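PDB 6E29: SWD1-like protein from Myceliophthora thermophila, which probably serves as a WD-repeat scaffold subunit of the COMPASS histone H3 methyltransferase complex, with this chain holding the protein's beta-propeller domain. Local coordinates for residues V147-P152 against R205-S210; G185-A190 against L197-A202. All blocks are in the same frame, centred on the assembly; numbering follows the deposited sequence.

Contact 1. Residues V147-P152 against R205-S210; sequences VLPSVP and REIIYS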
loop_
_atom_site.group_PDB
_atom_site.type_symbol
_atom_site.label_atom_id
_atom_site.label_comp_id
_atom_site.label_asym_id
_atom_site.label_seq_id
_atom_site.Cartn_x
_atom_site.Cartn_y
_atom_site.Cartn_z
ATOM N N VAL B 147 -4.149 -5.040 -18.847
ATOM C CA VAL B 147 -3.118 -5.823 -18.152
ATOM C C VAL B 147 -1.870 -4.962 -17.968
ATOM O O VAL B 147 -1.433 -4.260 -18.894
ATOM C CB VAL B 147 -2.767 -7.109 -18.924
ATOM C CG1 VAL B 147 -1.649 -7.893 -18.167
ATOM C CG2 VAL B 147 -3.944 -7.974 -19.132
ATOM N N LEU B 148 -1.302 -5.028 -16.853
ATOM C CA LEU B 148 -0.046 -4.296 -16.676
ATOM C C LEU B 148 1.136 -5.259 -16.675
ATOM O O LEU B 148 0.988 -6.440 -16.328
ATOM C CB LEU B 148 -0.057 -3.507 -15.354
ATOM C CG LEU B 148 -0.900 -2.245 -15.235
ATOM C CD1 LEU B 148 -0.856 -1.779 -13.781
ATOM C CD2 LEU B 148 -0.338 -1.161 -16.152
ATOM N N PRO B 149 2.304 -4.807 -17.117
ATOM C CA PRO B 149 3.447 -5.724 -17.234
ATOM C C PRO B 149 4.161 -5.899 -15.908
ATOM O O PRO B 149 4.282 -4.970 -15.112
ATOM C CB PRO B 149 4.362 -5.022 -18.251
ATOM C CG PRO B 149 4.150 -3.602 -17.989
ATOM C CD PRO B 149 2.659 -3.442 -17.559
ATOM N N SER B 150 4.631 -7.114 -15.663
ATOM C CA SER B 150 5.530 -7.372 -14.546
ATOM C C SER B 150 6.984 -7.305 -14.937
ATOM O O SER B 150 7.844 -7.058 -14.085
ATOM C CB SER B 150 5.274 -8.760 -13.955
ATOM O OG SER B 150 4.253 -8.717 -12.980
ATOM N N VAL B 151 7.262 -7.549 -16.211
ATOM C CA VAL B 151 8.620 -7.707 -16.684
ATOM C C VAL B 151 8.693 -6.975 -18.049
ATOM O O VAL B 151 7.691 -6.946 -18.748
ATOM C CB VAL B 151 8.908 -9.207 -16.788
ATOM C CG1 VAL B 151 9.359 -9.591 -18.093
ATOM C CG2 VAL B 151 9.788 -9.580 -15.703
ATOM N N PRO B 152 9.817 -6.338 -18.347
ATOM C CA PRO B 152 10.000 -5.731 -19.678
ATOM C C PRO B 152 9.814 -6.735 -20.807
ATOM O O PRO B 152 9.958 -7.958 -20.653
ATOM C CB PRO B 152 11.456 -5.240 -19.640
ATOM C CG PRO B 152 11.830 -5.182 -18.184
ATOM C CD PRO B 152 11.050 -6.278 -17.538
ATOM N N ARG B 205 1.546 1.872 -20.550
ATOM C CA ARG B 205 1.544 0.612 -19.807
ATOM C C ARG B 205 2.809 -0.171 -20.054
ATOM O O ARG B 205 2.826 -1.383 -19.901
ATOM C CB ARG B 205 0.319 -0.243 -20.115
ATOM C CG ARG B 205 -0.977 0.509 -19.760
ATOM C CD ARG B 205 -2.219 -0.324 -19.938
ATOM N NE ARG B 205 -2.294 -0.906 -21.283
ATOM C CZ ARG B 205 -2.833 -0.286 -22.332
ATOM N NH1 ARG B 205 -3.361 0.927 -22.181
ATOM N NH2 ARG B 205 -2.872 -0.885 -23.528
ATOM N N GLU B 206 3.878 0.511 -20.452
ATOM C CA GLU B 206 5.167 -0.137 -20.592
ATOM C C GLU B 206 6.089 0.247 -19.443
ATOM O O GLU B 206 6.029 1.358 -18.901
ATOM C CB GLU B 206 5.809 0.228 -21.928
ATOM C CG GLU B 206 4.758 0.243 -23.040
ATOM C CD GLU B 206 5.332 0.029 -24.419
ATOM O OE1 GLU B 206 6.289 0.750 -24.777
ATOM O OE2 GLU B 206 4.822 -0.854 -25.153
ATOM N N ILE B 207 6.947 -0.694 -19.078
ATOM C CA ILE B 207 7.962 -0.442 -18.068
ATOM C C ILE B 207 9.044 0.430 -18.678
ATOM O O ILE B 207 9.585 0.110 -19.734
ATOM C CB ILE B 207 8.530 -1.761 -17.538
ATOM C CG1 ILE B 207 7.477 -2.511 -16.721
ATOM C CG2 ILE B 207 9.760 -1.515 -16.709
ATOM C CD1 ILE B 207 7.840 -3.944 -16.391
ATOM N N ILE B 208 9.350 1.551 -18.034
ATOM C CA ILE B 208 10.411 2.425 -18.500
ATOM C C ILE B 208 11.653 2.337 -17.637
ATOM O O ILE B 208 12.687 2.891 -18.030
ATOM C CB ILE B 208 9.934 3.895 -18.623
ATOM C CG1 ILE B 208 9.666 4.512 -17.230
ATOM C CG2 ILE B 208 8.701 3.981 -19.490
ATOM C CD1 ILE B 208 9.184 5.946 -17.300
ATOM N N TYR B 209 11.613 1.624 -16.506
ATOM C CA TYR B 209 12.758 1.531 -15.595
ATOM C C TYR B 209 12.511 0.418 -14.595
ATOM O O TYR B 209 11.376 0.205 -14.141
ATOM C CB TYR B 209 12.991 2.835 -14.830
ATOM C CG TYR B 209 14.116 2.812 -13.827
ATOM C CD1 TYR B 209 15.444 2.985 -14.241
ATOM C CD2 TYR B 209 13.867 2.619 -12.469
ATOM C CE1 TYR B 209 16.484 2.983 -13.321
ATOM C CE2 TYR B 209 14.897 2.623 -11.538
ATOM C CZ TYR B 209 16.206 2.806 -11.976
ATOM O OH TYR B 209 17.252 2.809 -11.089
ATOM N N SER B 210 13.579 -0.300 -14.260
ATOM C CA SER B 210 13.446 -1.377 -13.295
ATOM C C SER B 210 14.783 -1.537 -12.592
ATOM O O SER B 210 15.835 -1.510 -13.236
ATOM C CB SER B 210 13.014 -2.678 -13.974
ATOM O OG SER B 210 12.817 -3.717 -13.046
#

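Contact 2. Residues G185-A190 against L197-A202; sequences GDHLLA and LNIIDA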
loop_
_atom_site.group_PDB
_atom_site.type_symbol
_atom_site.label_atom_id
_atom_site.label_comp_id
_atom_site.label_asym_id
_atom_site.label_seq_id
_atom_site.Cartn_x
_atom_site.Cartn_y
_atom_site.Cartn_z
ATOM N N GLY B 185 -0.037 10.879 -11.227
ATOM C CA GLY B 185 -0.806 9.829 -11.824
ATOM C C GLY B 185 -0.263 9.339 -13.160
ATOM O O GLY B 185 -0.771 8.330 -13.674
ATOM N N ASP B 186 0.791 9.970 -13.697
ATOM C CA ASP B 186 1.304 9.553 -15.006
ATOM C C ASP B 186 2.102 8.245 -14.976
ATOM O O ASP B 186 2.308 7.638 -16.041
ATOM C CB ASP B 186 2.187 10.649 -15.628
ATOM C CG ASP B 186 1.440 11.957 -15.865
ATOM O OD1 ASP B 186 1.955 13.003 -15.410
ATOM O OD2 ASP B 186 0.336 11.948 -16.472
ATOM N N HIS B 187 2.578 7.816 -13.808
ATOM C CA HIS B 187 3.360 6.593 -13.687
ATOM C C HIS B 187 2.855 5.755 -12.532
ATOM O O HIS B 187 2.213 6.245 -11.595
ATOM C CB HIS B 187 4.841 6.888 -13.474
ATOM C CG HIS B 187 5.468 7.588 -14.636
ATOM N ND1 HIS B 187 5.398 8.959 -14.809
ATOM C CD2 HIS B 187 6.101 7.098 -15.725
ATOM C CE1 HIS B 187 5.992 9.282 -15.944
ATOM N NE2 HIS B 187 6.424 8.171 -16.520
ATOM N N LEU B 188 3.188 4.483 -12.601
ATOM C CA LEU B 188 2.959 3.582 -11.500
ATOM C C LEU B 188 4.296 3.067 -11.025
ATOM O O LEU B 188 5.183 2.800 -11.832
ATOM C CB LEU B 188 2.070 2.427 -11.898
ATOM C CG LEU B 188 0.644 2.899 -12.227
ATOM C CD1 LEU B 188 0.172 2.071 -13.390
ATOM C CD2 LEU B 188 -0.288 2.770 -11.001
ATOM N N LEU B 189 4.415 2.905 -9.726
ATOM C CA LEU B 189 5.594 2.300 -9.116
ATOM C C LEU B 189 5.147 0.959 -8.586
ATOM O O LEU B 189 4.198 0.881 -7.795
ATOM C CB LEU B 189 6.164 3.183 -7.997
ATOM C CG LEU B 189 6.369 4.660 -8.322
ATOM C CD1 LEU B 189 6.873 5.353 -7.104
ATOM C CD2 LEU B 189 7.321 4.841 -9.460
ATOM N N ALA B 190 5.811 -0.107 -9.002
ATOM C CA ALA B 190 5.356 -1.426 -8.602
ATOM C C ALA B 190 6.518 -2.243 -8.052
ATOM O O ALA B 190 7.675 -2.080 -8.469
ATOM C CB ALA B 190 4.714 -2.168 -9.779
ATOM N N LEU B 197 11.874 -2.825 -8.163
ATOM C CA LEU B 197 10.954 -1.690 -8.298
ATOM C C LEU B 197 10.861 -1.348 -9.791
ATOM O O LEU B 197 11.873 -1.025 -10.417
ATOM C CB LEU B 197 11.455 -0.508 -7.463
ATOM C CG LEU B 197 10.528 0.691 -7.135
ATOM C CD1 LEU B 197 10.347 1.589 -8.335
ATOM C CD2 LEU B 197 9.171 0.199 -6.639
ATOM N N ASN B 198 9.657 -1.479 -10.358
ATOM C CA ASN B 198 9.346 -1.139 -11.743
ATOM C C ASN B 198 8.703 0.229 -11.775
ATOM O O ASN B 198 7.823 0.497 -10.963
ATOM C CB ASN B 198 8.305 -2.100 -12.352
ATOM C CG ASN B 198 8.836 -3.481 -12.538
ATOM O OD1 ASN B 198 10.039 -3.645 -12.618
ATOM N ND2 ASN B 198 7.947 -4.471 -12.626
ATOM N N ILE B 199 9.088 1.052 -12.747
ATOM C CA ILE B 199 8.384 2.300 -13.024
ATOM C C ILE B 199 7.663 2.081 -14.337
ATOM O O ILE B 199 8.292 1.692 -15.327
ATOM C CB ILE B 199 9.328 3.508 -13.133
ATOM C CG1 ILE B 199 10.144 3.686 -11.857
ATOM C CG2 ILE B 199 8.505 4.801 -13.348
ATOM C CD1 ILE B 199 11.101 4.886 -11.879
ATOM N N ILE B 200 6.348 2.265 -14.328
ATOM C CA ILE B 200 5.470 1.983 -15.465
ATOM C C ILE B 200 4.852 3.292 -15.920
ATOM O O ILE B 200 4.274 4.017 -15.104
ATOM C CB ILE B 200 4.365 0.974 -15.072
ATOM C CG1 ILE B 200 4.997 -0.299 -14.527
ATOM C CG2 ILE B 200 3.398 0.602 -16.282
ATOM C CD1 ILE B 200 3.967 -1.301 -13.977
ATOM N N ASP B 201 4.970 3.592 -17.222
ATOM C CA ASP B 201 4.211 4.682 -17.834
ATOM C C ASP B 201 2.731 4.308 -17.848
ATOM O O ASP B 201 2.346 3.292 -18.434
ATOM C CB ASP B 201 4.744 4.905 -19.252
ATOM C CG ASP B 201 4.193 6.148 -19.918
ATOM O OD1 ASP B 201 2.957 6.270 -20.003
ATOM O OD2 ASP B 201 5.005 6.981 -20.393
ATOM N N ALA B 202 1.891 5.092 -17.171
ATOM C CA ALA B 202 0.505 4.669 -17.046
ATOM C C ALA B 202 -0.263 4.832 -18.348
ATOM O O ALA B 202 -1.340 4.244 -18.497
ATOM C CB ALA B 202 -0.197 5.427 -15.907
HETATM O O HOH W 1 7.306 7.963 -19.229
#

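Contact 1. Residues V147-P152 against R205-S210
Ile207 pushes its CD1 methyl against bare main chain: it stops 3.6 Å from Val151 C, with Val151 N, Ser150 C and Pro152 N close by. The setting is a seven-bladed WD-repeat beta-propeller, in which the linker leaving strand 144-147 of one blade passes over the edge strand 207-212 of the next. Ile207 CG1 lies anti to the carbonyl carbon (chi1 -69°) and CD1 continues in an extended chain (chi2 168°) into the bend of the linker. The side chains of Pro149 and Ile207 run antiparallel past one another, Pro149 CG coming to 3.7 Å from Ile207 CG1, while the Pro152 ring crosses Ile207 obliquely, its CD 4.1 Å from Ile207 CD1. No polar bond joins the two segments; the linker is tied instead to its surroundings, Ser150 O to Asn198 ND2 and, in the conformer given, Ser150 OG to Thr176 OG1, and Leu148 pairs by its backbone with Pro133. Past Ile207 the edge strand carries a classic beta bulge, with Ile208 and Tyr209 opposite Ile199. At the other end Arg205 runs its aliphatic part at about a right angle to Leu148, with Arg205 CG 4.0 Å from Leu148 CD2. Val147 O lies at the edge of the guanidinium, near its plane, without bonding to it. Between these two apolar meetings, Pro149 CD sits 3.1 Å from Arg205 O.

Contact 2. Residues G185-A190 against L197-A202
This is the antiparallel pairing of the two middle strands of a propeller blade, 187-192 and 196-201, largely buried between the outer strands 176-181 and 207-212. Leu188 with Ile200 and Ala190 with Asn198 are the hydrogen-bonded pairs, each joined by two reciprocal N-H...O bonds that lie in the carbonyl planes; Leu188 N to Ile200 O measures 2.8 Å. A fifth bond, Ala202 N to Asp186 O, has its donor tilted 33° from the carbonyl plane where the strands give way to loops, and Ala202 CB rests 3.3 Å from Asp186 O. On the face of Leu188 and Ala190, Leu188 CB meets Ile200 CB at 4.2 Å, and Ile179 of the neighbouring strand packs on Leu188 and Ala190. On the face of His187 and Leu189, the side chains of Leu189 and Ile199 extend alongside each other, with Leu189 CD2 3.9 Å from Ile199 CG1. His187 has its CG beside the backbone N (chi1 -64°), and the turn of the ring (chi2 84°) sets CD2 3.7 Å from Asp201 CA. A water in the ring plane at the edge bridges His187 NE2, at 2.9 Å, to Asp201 OD2, to which it donates; Asp201 OD1 accepts from the backbone N of Arg203 and Thr204. Such a hairpin is the central pair of a four-stranded propeller blade of the WD-repeat type.

Overall arrangement
Contact 1 is a surface contact between a linker and the edge of the blade whose buried middle is contact 2; their centres are about 8 Å apart. The hairpin of contact 2 is nested within the chain loop that contact 1 closes. Strand 207-212 is the shared border: Tyr209 O accepts from the backbone N of Ile199, and Ile208 CD1 packs on His187 NE2. Asn198 ties the two contacts through both ends of its amide, reaching Ser150 and Ser210. Chemistry follows position. In contact 2 regular main-chain bonding dominates and side chains fill both faces, whereas contact 1 relies on side-chain packing and close approaches to main-chain atoms, with no hydrogen bond between its segments.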